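Local coordinates for protein LP04448p (Drosophila melanogaster, PDB 4QMH) that probably binds tubulin through an array of TOG domains, of which the fourth is described here, and so helps drive microtubule polymerization, at residues Leu62-Leu66 with Thr77-Cys81; Leu99-Leu104 with Cys121-Phe125; Lys152-Ala157 with Asp193-Ala198; Phe211-Asn215 with Leu233-Arg237. All coordinates share one frame. Numbering follows the deposited sequence.

The chain is one all-helical TOG domain built of paired, HEAT-like helices, and the four contacts follow one another along it without nesting or crossing. Contact 1 closes the turn between helices 58-66 and 71-88, and contact 2 the turn between helices 96-106 and 112-129. These two touch: Phe-103 of contact 2 reaches Leu-66, Leu-78 and Cys-81 of contact 1. Contact 3 spans a longer excursion, through helix 173-186, to lay helix 149-162 beside helix 192-209; it meets contact 2 where Leu-104 touches Leu-155. Contact 4 closes the last hairpin, helices 211-221 and 226-236, about 39 Å from contact 1 between centres.

Contact 1 (Leu62-Leu66 with Thr77-Cys81)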
loop_
_atom_site.group_PDB
_atom_site.type_symbol
_atom_site.label_atom_id
_atom_site.label_comp_id
_atom_site.label_asym_id
_atom_site.label_seq_id
_atom_site.Cartn_x
_atom_site.Cartn_y
_atom_site.Cartn_z
ATOM N N LEU A 62 -13.227 -7.452 -3.526
ATOM C CA LEU A 62 -11.969 -7.942 -2.958
ATOM C C LEU A 62 -11.469 -7.078 -1.809
ATOM O O LEU A 62 -10.867 -7.586 -0.860
ATOM C CB LEU A 62 -10.876 -8.041 -4.024
ATOM C CG LEU A 62 -11.029 -9.170 -5.041
ATOM C CD1 LEU A 62 -9.948 -9.063 -6.100
ATOM C CD2 LEU A 62 -10.942 -10.509 -4.320
ATOM N N ALA A 63 -11.715 -5.778 -1.897
ATOM C CA ALA A 63 -11.285 -4.863 -0.842
ATOM C C ALA A 63 -11.902 -5.260 0.507
ATOM O O ALA A 63 -11.207 -5.310 1.536
ATOM C CB ALA A 63 -11.636 -3.433 -1.211
ATOM N N HIS A 64 -13.190 -5.580 0.496
ATOM C CA HIS A 64 -13.845 -6.050 1.710
ATOM C C HIS A 64 -13.209 -7.344 2.232
ATOM O O HIS A 64 -13.072 -7.545 3.445
ATOM C CB HIS A 64 -15.339 -6.270 1.470
ATOM C CG HIS A 64 -16.149 -5.012 1.455
ATOM N ND1 HIS A 64 -16.586 -4.424 0.289
ATOM C CD2 HIS A 64 -16.620 -4.244 2.464
ATOM C CE1 HIS A 64 -17.284 -3.341 0.580
ATOM N NE2 HIS A 64 -17.319 -3.208 1.893
ATOM N N ARG A 65 -12.829 -8.240 1.324
ATOM C CA ARG A 65 -12.240 -9.505 1.766
ATOM C C ARG A 65 -10.818 -9.342 2.318
ATOM O O ARG A 65 -10.377 -10.120 3.163
ATOM C CB ARG A 65 -12.299 -10.552 0.637
ATOM C CG ARG A 65 -13.721 -10.761 0.090
ATOM C CD ARG A 65 -14.626 -11.655 0.959
ATOM N NE ARG A 65 -14.957 -11.096 2.271
ATOM C CZ ARG A 65 -15.934 -10.225 2.508
ATOM N NH1 ARG A 65 -16.703 -9.782 1.520
ATOM N NH2 ARG A 65 -16.157 -9.807 3.749
ATOM N N LEU A 66 -10.099 -8.321 1.850
ATOM C CA LEU A 66 -8.765 -8.040 2.369
ATOM C C LEU A 66 -8.829 -7.693 3.856
ATOM O O LEU A 66 -7.864 -7.918 4.586
ATOM C CB LEU A 66 -8.125 -6.876 1.595
ATOM C CG LEU A 66 -7.580 -7.197 0.200
ATOM C CD1 LEU A 66 -7.163 -5.929 -0.537
ATOM C CD2 LEU A 66 -6.402 -8.146 0.332
ATOM N N THR A 77 -7.278 -13.844 0.250
ATOM C CA THR A 77 -7.531 -12.693 -0.608
ATOM C C THR A 77 -6.226 -12.004 -1.023
ATOM O O THR A 77 -6.091 -11.564 -2.165
ATOM C CB THR A 77 -8.533 -11.705 0.043
ATOM O OG1 THR A 77 -9.748 -12.398 0.362
ATOM C CG2 THR A 77 -8.837 -10.542 -0.867
ATOM N N LEU A 78 -5.249 -11.920 -0.118
ATOM C CA LEU A 78 -3.951 -11.364 -0.496
ATOM C C LEU A 78 -3.331 -12.183 -1.627
ATOM O O LEU A 78 -2.836 -11.619 -2.603
ATOM C CB LEU A 78 -2.997 -11.291 0.699
ATOM C CG LEU A 78 -3.331 -10.227 1.746
ATOM C CD1 LEU A 78 -2.607 -10.548 3.055
ATOM C CD2 LEU A 78 -2.990 -8.809 1.251
ATOM N N ALA A 79 -3.376 -13.508 -1.491
ATOM C CA ALA A 79 -2.865 -14.405 -2.526
ATOM C C ALA A 79 -3.581 -14.163 -3.846
ATOM O O ALA A 79 -2.952 -14.115 -4.905
ATOM C CB ALA A 79 -3.018 -15.866 -2.094
ATOM N N ILE A 80 -4.902 -14.022 -3.795
ATOM C CA ILE A 80 -5.660 -13.754 -5.020
ATOM C C ILE A 80 -5.298 -12.419 -5.660
ATOM O O ILE A 80 -5.206 -12.312 -6.886
ATOM C CB ILE A 80 -7.173 -13.821 -4.769
ATOM C CG1 ILE A 80 -7.598 -15.276 -4.574
ATOM C CG2 ILE A 80 -7.932 -13.209 -5.940
ATOM C CD1 ILE A 80 -8.996 -15.427 -4.019
ATOM N N CYS A 81 -5.073 -11.398 -4.839
ATOM C CA CYS A 81 -4.704 -10.099 -5.384
ATOM C C CYS A 81 -3.338 -10.154 -6.057
ATOM O O CYS A 81 -3.117 -9.484 -7.055
ATOM C CB CYS A 81 -4.738 -9.011 -4.308
ATOM S SG CYS A 81 -6.400 -8.589 -3.797
#
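Thr-77 is the residue round which this helix-helix contact closes. Its m rotamer puts the methyl and the hydroxyl to different uses: Thr-77 CG2 fits between the two leucines of 62-66, 3.6 Å from Leu-66 CD2 and 4.0 Å from Leu-62 CD2, while Thr-77 OG1 packs 3.2 Å from Arg-65 CB and is hydrogen-bonded to the carbonyl of Ile-73 one turn back on its own helix. Leu-62 and Leu-66, a turn apart, share the mt rotamer. Leu-62 CD1 lies 4.3 Å from Cys-81 SG and Leu-62 CD2 4.4 Å from Ile-80 CG2; Leu-66 CD2 meets Leu-78 CD2 at 3.6 Å and Cys-81 SG at 4.2 Å. Arg-65 starts toward the partner helix, then folds back through two m torsions and a p torsion, so that its guanidinium leads away to a salt bridge with Asp-68. The segment axes approach to 9.7 Å at 137°, the antiparallel slant of a HEAT-like helical hairpin. Helix 31-48 covers one part of the contact, through Leu-38 on Thr-77 and Ile-80 and Leu-41 on Leu-62; helix 96-106 adds Leu-99 and Phe-103, and helix 112-129 packs Val-114, Ala-117 and Cys-121 against Leu-78.

Contact 2 (Leu99-Leu104 with Cys121-Phe125)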
loop_
_atom_site.group_PDB
_atom_site.type_symbol
_atom_site.label_atom_id
_atom_site.label_comp_id
_atom_site.label_asym_id
_atom_site.label_seq_id
_atom_site.Cartn_x
_atom_site.Cartn_y
_atom_site.Cartn_z
ATOM N N LEU A 99 -7.691 -1.451 -3.621
ATOM C CA LEU A 99 -6.990 -2.553 -2.966
ATOM C C LEU A 99 -5.848 -2.123 -2.061
ATOM O O LEU A 99 -5.574 -2.780 -1.066
ATOM C CB LEU A 99 -6.448 -3.537 -3.998
ATOM C CG LEU A 99 -7.532 -4.100 -4.915
ATOM C CD1 LEU A 99 -6.893 -4.986 -5.981
ATOM C CD2 LEU A 99 -8.571 -4.866 -4.107
ATOM N N PHE A 100 -5.171 -1.039 -2.420
ATOM C CA PHE A 100 -4.010 -0.588 -1.653
ATOM C C PHE A 100 -4.326 -0.285 -0.173
ATOM O O PHE A 100 -3.556 -0.668 0.701
ATOM C CB PHE A 100 -3.362 0.613 -2.367
ATOM C CG PHE A 100 -2.075 1.102 -1.751
ATOM C CD1 PHE A 100 -1.043 0.227 -1.440
ATOM C CD2 PHE A 100 -1.868 2.465 -1.559
ATOM C CE1 PHE A 100 0.156 0.692 -0.916
ATOM C CE2 PHE A 100 -0.674 2.934 -1.023
ATOM C CZ PHE A 100 0.339 2.043 -0.707
ATOM N N PRO A 101 -5.448 0.399 0.117
ATOM C CA PRO A 101 -5.753 0.603 1.541
ATOM C C PRO A 101 -5.821 -0.711 2.319
ATOM O O PRO A 101 -5.378 -0.765 3.479
ATOM C CB PRO A 101 -7.119 1.280 1.508
ATOM C CG PRO A 101 -7.081 2.079 0.208
ATOM C CD PRO A 101 -6.370 1.149 -0.759
ATOM N N GLY A 102 -6.344 -1.758 1.681
ATOM C CA GLY A 102 -6.436 -3.061 2.322
ATOM C C GLY A 102 -5.073 -3.711 2.510
ATOM O O GLY A 102 -4.809 -4.334 3.530
ATOM N N PHE A 103 -4.202 -3.579 1.512
ATOM C CA PHE A 103 -2.828 -4.047 1.641
ATOM C C PHE A 103 -2.138 -3.342 2.802
ATOM O O PHE A 103 -1.437 -3.963 3.603
ATOM C CB PHE A 103 -2.012 -3.752 0.376
ATOM C CG PHE A 103 -2.524 -4.404 -0.871
ATOM C CD1 PHE A 103 -3.398 -5.480 -0.832
ATOM C CD2 PHE A 103 -2.112 -3.921 -2.102
ATOM C CE1 PHE A 103 -3.850 -6.061 -2.007
ATOM C CE2 PHE A 103 -2.553 -4.501 -3.290
ATOM C CZ PHE A 103 -3.432 -5.574 -3.237
ATOM N N LEU A 104 -2.324 -2.029 2.885
ATOM C CA LEU A 104 -1.664 -1.265 3.930
ATOM C C LEU A 104 -2.165 -1.723 5.284
ATOM O O LEU A 104 -1.404 -1.827 6.245
ATOM C CB LEU A 104 -1.925 0.232 3.756
ATOM C CG LEU A 104 -1.219 0.940 2.596
ATOM C CD1 LEU A 104 -1.717 2.377 2.500
ATOM C CD2 LEU A 104 0.304 0.871 2.761
ATOM N N CYS A 121 2.148 -8.023 -2.250
ATOM C CA CYS A 121 1.090 -7.437 -3.058
ATOM C C CYS A 121 1.440 -6.016 -3.431
ATOM O O CYS A 121 1.310 -5.618 -4.583
ATOM C CB CYS A 121 -0.229 -7.401 -2.299
ATOM S SG CYS A 121 -1.214 -8.869 -2.484
ATOM N N ILE A 122 1.839 -5.230 -2.436
ATOM C CA ILE A 122 2.157 -3.845 -2.690
ATOM C C ILE A 122 3.244 -3.748 -3.745
ATOM O O ILE A 122 3.097 -3.034 -4.728
ATOM C CB ILE A 122 2.601 -3.110 -1.408
ATOM C CG1 ILE A 122 1.407 -2.967 -0.454
ATOM C CG2 ILE A 122 3.157 -1.737 -1.775
ATOM C CD1 ILE A 122 1.766 -2.509 0.970
ATOM N N ASN A 123 4.326 -4.489 -3.549
ATOM C CA ASN A 123 5.451 -4.382 -4.469
ATOM C C ASN A 123 5.154 -4.977 -5.846
ATOM O O ASN A 123 5.686 -4.510 -6.849
ATOM C CB ASN A 123 6.722 -4.961 -3.843
ATOM C CG ASN A 123 7.276 -4.068 -2.748
ATOM O OD1 ASN A 123 7.189 -2.842 -2.835
ATOM N ND2 ASN A 123 7.824 -4.674 -1.702
ATOM N N SER A 124 4.292 -5.989 -5.892
ATOM C CA SER A 124 3.855 -6.517 -7.181
ATOM C C SER A 124 3.046 -5.493 -7.962
ATOM O O SER A 124 3.295 -5.271 -9.155
ATOM C CB SER A 124 3.051 -7.803 -7.024
ATOM O OG SER A 124 2.655 -8.261 -8.311
ATOM N N PHE A 125 2.072 -4.866 -7.305
ATOM C CA PHE A 125 1.308 -3.817 -7.955
ATOM C C PHE A 125 2.224 -2.664 -8.352
ATOM O O PHE A 125 2.069 -2.084 -9.424
ATOM C CB PHE A 125 0.172 -3.320 -7.053
ATOM C CG PHE A 125 -1.097 -4.132 -7.170
ATOM C CD1 PHE A 125 -1.169 -5.422 -6.655
ATOM C CD2 PHE A 125 -2.211 -3.605 -7.812
ATOM C CE1 PHE A 125 -2.337 -6.166 -6.775
ATOM C CE2 PHE A 125 -3.381 -4.342 -7.931
ATOM C CZ PHE A 125 -3.437 -5.626 -7.412
#
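Phe-103 gives up more surface than any other residue here, 93 Å², and its ring is held from two directions. Cys-121 CB sits over one face, 3.7 Å from the centroid of the Phe-103 ring and only 5° off its normal, a CH-pi contact; Cys-121 SG, 4.3 Å from the same centroid, adds a sulfur-aromatic one. The edge of Phe-103 points at the face of Phe-125 in an edge-to-face pair, with centroids 5.3 Å apart, planes at 62°, and Phe-103 CZ 3.8 Å from Phe-125 CE1. The two helices run antiparallel at 145° with segment axes 10.4 Å apart, forming one of the HEAT-like helical hairpins of a TOG domain. Helix 96-106 is kinked at Pro-101 and Gly-102, whose nitrogens lack the bond to the preceding turn. Ile-122, with 75 Å² covered, contributes the most from helix 112-129: Ile-122 CG1 lies 3.6 Å from Phe-103 CB and 3.9 Å from Phe-100 CE1, at the edge of the Phe-100 ring, and Ile-122 CD1 reaches Leu-104 CD2 at 4.1 Å. Phe-125, third with 48 Å², also receives Leu-99, whose CD1 is 3.8 Å from Phe-125 CZ. Beyond the pair, Phe-134 stacks on Phe-100 and touches both Ile-122 and Phe-125, while Leu-78 and Cys-81 of helix 71-88 pack on Phe-103.

Contact 3 (Lys152-Ala157 with Asp193-Ala198); sequences KTELWA and DVRKNA
Both segments are regular alpha-helix, continuing at both ends, and run nearly parallel: their axes lie 8.2 Å apart with 11° between N-to-C directions. CA atoms pair as Thr-153 with Val-194 (4.8 Å), Trp-156 with Ala-198 (5.3 Å) and Ala-157 with Asn-197 (5.3 Å). Asn-197, chi1 m and chi2 near 0°, points toward the other helix and donates from ND2 to Thr-153 O at 2.8 Å; that carbonyl also accepts its helical bond from Ala-157 N. Such side-by-side parallel packing, with helix 173-186, which lies between them in sequence, packing against both, is what stacked HEAT-like repeats of a TOG domain produce when equivalent helices of successive repeats align. Trp-156 (chi1 m, chi2 122°) faces the partner: Ala-198 CB stands 3.8 Å from the centroid of the Trp-156 five-membered ring, 6° off the normal, in a CH-pi contact, and Trp-156 NE1 is hydrogen-bonded to His-186. Val-194 (chi1 t) sets CG2 3.9 Å from Lys-152 CB and 3.6 Å from Thr-153 OG1. The Thr-153 hydroxyl, chi1 m, is bonded to the Pro-149 carbonyl, and one water donates to Thr-153 OG1 and to Asp-193 OD2, each at 2.8 Å; Lys-152 (m, t, m, t) makes a salt bridge with Asp-189.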
loop_
_atom_site.group_PDB
_atom_site.type_symbol
_atom_site.label_atom_id
_atom_site.label_comp_id
_atom_site.label_asym_id
_atom_site.label_seq_id
_atom_site.Cartn_x
_atom_site.Cartn_y
_atom_site.Cartn_z
ATOM N N LYS A 152 3.189 0.895 11.396
ATOM C CA LYS A 152 4.128 2.003 11.279
ATOM C C LYS A 152 5.542 1.493 10.995
ATOM O O LYS A 152 6.257 2.062 10.175
ATOM C CB LYS A 152 4.081 2.914 12.517
ATOM C CG LYS A 152 2.739 3.638 12.667
ATOM C CD LYS A 152 2.656 4.516 13.911
ATOM C CE LYS A 152 3.105 3.800 15.165
ATOM N NZ LYS A 152 2.961 4.701 16.351
ATOM N N THR A 153 5.943 0.421 11.670
ATOM C CA THR A 153 7.253 -0.175 11.424
ATOM C C THR A 153 7.416 -0.593 9.965
ATOM O O THR A 153 8.388 -0.214 9.308
ATOM C CB THR A 153 7.495 -1.380 12.341
ATOM O OG1 THR A 153 7.397 -0.952 13.704
ATOM C CG2 THR A 153 8.891 -1.976 12.086
ATOM N N GLU A 154 6.458 -1.359 9.448
ATOM C CA GLU A 154 6.553 -1.853 8.071
ATOM C C GLU A 154 6.476 -0.715 7.069
ATOM O O GLU A 154 7.202 -0.706 6.079
ATOM C CB GLU A 154 5.439 -2.852 7.751
ATOM C CG GLU A 154 5.447 -4.113 8.565
ATOM C CD GLU A 154 6.607 -5.036 8.257
ATOM O OE1 GLU A 154 7.221 -4.918 7.177
ATOM O OE2 GLU A 154 6.903 -5.891 9.112
ATOM N N LEU A 155 5.588 0.239 7.328
ATOM C CA LEU A 155 5.316 1.277 6.336
ATOM C C LEU A 155 6.456 2.287 6.225
ATOM O O LEU A 155 6.838 2.681 5.121
ATOM C CB LEU A 155 3.972 1.956 6.621
ATOM C CG LEU A 155 3.424 2.864 5.527
ATOM C CD1 LEU A 155 3.585 2.243 4.129
ATOM C CD2 LEU A 155 1.967 3.194 5.821
ATOM N N TRP A 156 7.031 2.697 7.353
ATOM C CA TRP A 156 8.221 3.532 7.280
ATOM C C TRP A 156 9.404 2.810 6.616
ATOM O O TRP A 156 10.193 3.431 5.910
ATOM C CB TRP A 156 8.623 4.075 8.659
ATOM C CG TRP A 156 7.745 5.201 9.138
ATOM C CD1 TRP A 156 7.008 5.230 10.290
ATOM C CD2 TRP A 156 7.506 6.458 8.479
ATOM N NE1 TRP A 156 6.339 6.423 10.392
ATOM C CE2 TRP A 156 6.618 7.192 9.293
ATOM C CE3 TRP A 156 7.956 7.030 7.283
ATOM C CZ2 TRP A 156 6.167 8.473 8.951
ATOM C CZ3 TRP A 156 7.507 8.297 6.944
ATOM C CH2 TRP A 156 6.621 9.007 7.777
ATOM N N ALA A 157 9.536 1.504 6.835
ATOM C CA ALA A 157 10.627 0.763 6.202
ATOM C C ALA A 157 10.426 0.781 4.700
ATOM O O ALA A 157 11.372 0.935 3.935
ATOM C CB ALA A 157 10.656 -0.672 6.699
ATOM N N ASP A 193 11.328 0.461 17.173
ATOM C CA ASP A 193 11.344 0.024 15.781
ATOM C C ASP A 193 10.778 1.124 14.884
ATOM O O ASP A 193 11.309 1.401 13.811
ATOM C CB ASP A 193 10.502 -1.241 15.591
ATOM C CG ASP A 193 11.064 -2.452 16.324
ATOM O OD1 ASP A 193 12.255 -2.428 16.697
ATOM O OD2 ASP A 193 10.311 -3.446 16.494
ATOM N N VAL A 194 9.675 1.715 15.329
ATOM C CA VAL A 194 9.068 2.854 14.640
ATOM C C VAL A 194 10.050 4.023 14.515
ATOM O O VAL A 194 10.222 4.587 13.434
ATOM C CB VAL A 194 7.769 3.305 15.335
ATOM C CG1 VAL A 194 7.236 4.598 14.700
ATOM C CG2 VAL A 194 6.727 2.203 15.241
ATOM N N ARG A 195 10.699 4.371 15.622
ATOM C CA ARG A 195 11.704 5.431 15.621
ATOM C C ARG A 195 12.800 5.145 14.612
ATOM O O ARG A 195 13.155 6.009 13.810
ATOM C CB ARG A 195 12.340 5.596 17.007
ATOM C CG ARG A 195 11.484 6.312 18.033
ATOM C CD ARG A 195 12.331 6.882 19.192
ATOM N NE ARG A 195 13.195 5.888 19.833
ATOM C CZ ARG A 195 12.793 5.008 20.749
ATOM N NH1 ARG A 195 11.527 4.969 21.135
ATOM N NH2 ARG A 195 13.663 4.153 21.276
ATOM N N LYS A 196 13.350 3.937 14.659
ATOM C CA LYS A 196 14.442 3.577 13.763
ATOM C C LYS A 196 14.023 3.727 12.306
ATOM O O LYS A 196 14.722 4.342 11.501
ATOM C CB LYS A 196 14.925 2.146 14.037
ATOM C CG LYS A 196 15.948 1.642 13.036
ATOM C CD LYS A 196 16.459 0.261 13.449
ATOM C CE LYS A 196 17.528 -0.246 12.494
ATOM N NZ LYS A 196 16.966 -0.536 11.148
ATOM N N ASN A 197 12.868 3.176 11.965
ATOM C CA ASN A 197 12.439 3.170 10.581
ATOM C C ASN A 197 12.000 4.564 10.097
ATOM O O ASN A 197 12.255 4.936 8.954
ATOM C CB ASN A 197 11.352 2.114 10.366
ATOM C CG ASN A 197 11.894 0.699 10.500
ATOM O OD1 ASN A 197 13.090 0.509 10.732
ATOM N ND2 ASN A 197 11.028 -0.296 10.350
ATOM N N ALA A 198 11.352 5.336 10.961
ATOM C CA ALA A 198 10.964 6.694 10.558
ATOM C C ALA A 198 12.201 7.572 10.310
ATOM O O ALA A 198 12.267 8.339 9.332
ATOM C CB ALA A 198 10.021 7.315 11.580
HETATM O O HOH W 1 7.733 -3.225 15.336
#

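Contact 4 (Phe211-Asn215 with Leu233-Arg237); sequences FDAMN and LEKAR
Residues 211-215 form the first turn of helix 211-221, with Asn-215 N bonded to Phe-211 O at 2.8 Å; residues 233-236 lie on helix 226-236, and Arg-237 N is still bonded to Leu-233 O at 3.1 Å. The nearest CA pair is Phe-211 with Arg-237, 6.6 Å. Leu-233, rotamer mt, points toward the first helix: its CB lies 3.8 Å from Phe-211 CE1, Leu-233 CD2 is 3.6 Å from Met-214 CE (Met-214 is mtp), and Leu-233 CD1 is 4.0 Å from Asn-215 N. Met-206 of helix 192-209 touches both Leu-233 and Met-214, joining this last HEAT-like hairpin to the helix before it. Glu-234 brushes the edge of the Phe-211 ring, its backbone N 4.3 Å from Phe-211 CE1. Arg-237 has a fully extended side chain, all four chi angles near 180°, which lays its guanidinium flat on the Phe-211 ring (chi1 t, chi2 86°): centres 4.0 Å apart, planes at 3°, a stacked cation-pi pair. One water accepts from Arg-237 NH2 (2.9 Å) and donates to Asp-212 OD1 (3.2 Å). The chemistry thus grades from buried aliphatic and thioether packing to a more exposed cation-pi stack, where water bridges Asp-212 OD1 and Arg-237 NH2, 4.5 Å apart and beyond a salt bridge.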
loop_
_atom_site.group_PDB
_atom_site.type_symbol
_atom_site.label_atom_id
_atom_site.label_comp_id
_atom_site.label_asym_id
_atom_site.label_seq_id
_atom_site.Cartn_x
_atom_site.Cartn_y
_atom_site.Cartn_z
ATOM N N PHE A 211 15.125 20.087 1.649
ATOM C CA PHE A 211 15.345 20.581 3.005
ATOM C C PHE A 211 14.488 21.794 3.369
ATOM O O PHE A 211 13.859 21.819 4.425
ATOM C CB PHE A 211 16.822 20.929 3.214
ATOM C CG PHE A 211 17.124 21.468 4.582
ATOM C CD1 PHE A 211 17.388 20.605 5.636
ATOM C CD2 PHE A 211 17.134 22.831 4.822
ATOM C CE1 PHE A 211 17.660 21.089 6.901
ATOM C CE2 PHE A 211 17.405 23.328 6.090
ATOM C CZ PHE A 211 17.668 22.455 7.132
ATOM N N ASP A 212 14.477 22.808 2.503
ATOM C CA ASP A 212 13.759 24.040 2.796
ATOM C C ASP A 212 12.271 23.812 3.090
ATOM O O ASP A 212 11.732 24.355 4.058
ATOM C CB ASP A 212 13.927 25.043 1.649
ATOM C CG ASP A 212 15.341 25.605 1.558
ATOM O OD1 ASP A 212 16.122 25.448 2.525
ATOM O OD2 ASP A 212 15.664 26.224 0.522
ATOM N N ALA A 213 11.621 22.994 2.270
ATOM C CA ALA A 213 10.201 22.705 2.451
ATOM C C ALA A 213 9.953 21.966 3.768
ATOM O O ALA A 213 8.981 22.234 4.473
ATOM C CB ALA A 213 9.656 21.906 1.269
ATOM N N MET A 214 10.851 21.052 4.118
ATOM C CA MET A 214 10.661 20.288 5.349
ATOM C C MET A 214 10.901 21.166 6.560
ATOM O O MET A 214 10.200 21.059 7.568
ATOM C CB MET A 214 11.553 19.048 5.373
ATOM C CG MET A 214 11.188 18.068 4.278
ATOM S SD MET A 214 12.111 16.535 4.344
ATOM C CE MET A 214 11.397 15.747 5.794
ATOM N N ASN A 215 11.882 22.053 6.455
ATOM C CA ASN A 215 12.149 23.000 7.526
ATOM C C ASN A 215 10.996 24.000 7.709
ATOM O O ASN A 215 10.660 24.366 8.834
ATOM C CB ASN A 215 13.468 23.717 7.269
ATOM C CG ASN A 215 13.902 24.546 8.441
ATOM O OD1 ASN A 215 14.242 24.013 9.494
ATOM N ND2 ASN A 215 13.888 25.864 8.273
ATOM N N LEU A 233 16.693 16.429 10.133
ATOM C CA LEU A 233 16.734 17.076 8.827
ATOM C C LEU A 233 18.177 17.414 8.478
ATOM O O LEU A 233 18.608 17.223 7.339
ATOM C CB LEU A 233 15.858 18.333 8.795
ATOM C CG LEU A 233 14.369 18.182 9.117
ATOM C CD1 LEU A 233 13.681 19.543 9.002
ATOM C CD2 LEU A 233 13.723 17.184 8.193
ATOM N N GLU A 234 18.932 17.898 9.461
ATOM C CA GLU A 234 20.313 18.304 9.191
ATOM C C GLU A 234 21.207 17.096 8.926
ATOM O O GLU A 234 22.158 17.182 8.137
ATOM C CB GLU A 234 20.860 19.161 10.334
ATOM C CG GLU A 234 20.242 20.543 10.372
ATOM C CD GLU A 234 20.609 21.346 11.608
ATOM O OE1 GLU A 234 20.906 20.740 12.660
ATOM O OE2 GLU A 234 20.585 22.592 11.528
ATOM N N LYS A 235 20.895 15.977 9.574
ATOM C CA LYS A 235 21.660 14.746 9.382
ATOM C C LYS A 235 21.473 14.176 7.966
ATOM O O LYS A 235 22.409 13.626 7.386
ATOM C CB LYS A 235 21.298 13.708 10.447
ATOM C CG LYS A 235 22.126 12.439 10.389
ATOM C CD LYS A 235 21.699 11.465 11.472
ATOM C CE LYS A 235 22.564 10.209 11.475
ATOM N NZ LYS A 235 22.170 9.267 12.565
ATOM N N ALA A 236 20.273 14.337 7.410
ATOM C CA ALA A 236 19.934 13.765 6.100
ATOM C C ALA A 236 20.424 14.619 4.938
ATOM O O ALA A 236 20.808 14.105 3.883
ATOM C CB ALA A 236 18.429 13.563 5.989
ATOM N N ARG A 237 20.397 15.930 5.134
ATOM C CA ARG A 237 20.693 16.876 4.071
ATOM C C ARG A 237 21.988 16.607 3.280
ATOM O O ARG A 237 21.983 16.649 2.049
ATOM C CB ARG A 237 20.722 18.283 4.651
ATOM C CG ARG A 237 20.715 19.362 3.630
ATOM C CD ARG A 237 21.012 20.666 4.318
ATOM N NE ARG A 237 20.697 21.807 3.479
ATOM C CZ ARG A 237 20.701 23.055 3.921
ATOM N NH1 ARG A 237 21.000 23.295 5.189
ATOM N NH2 ARG A 237 20.404 24.051 3.100
HETATM O O HOH W 2 18.575 24.236 0.793
#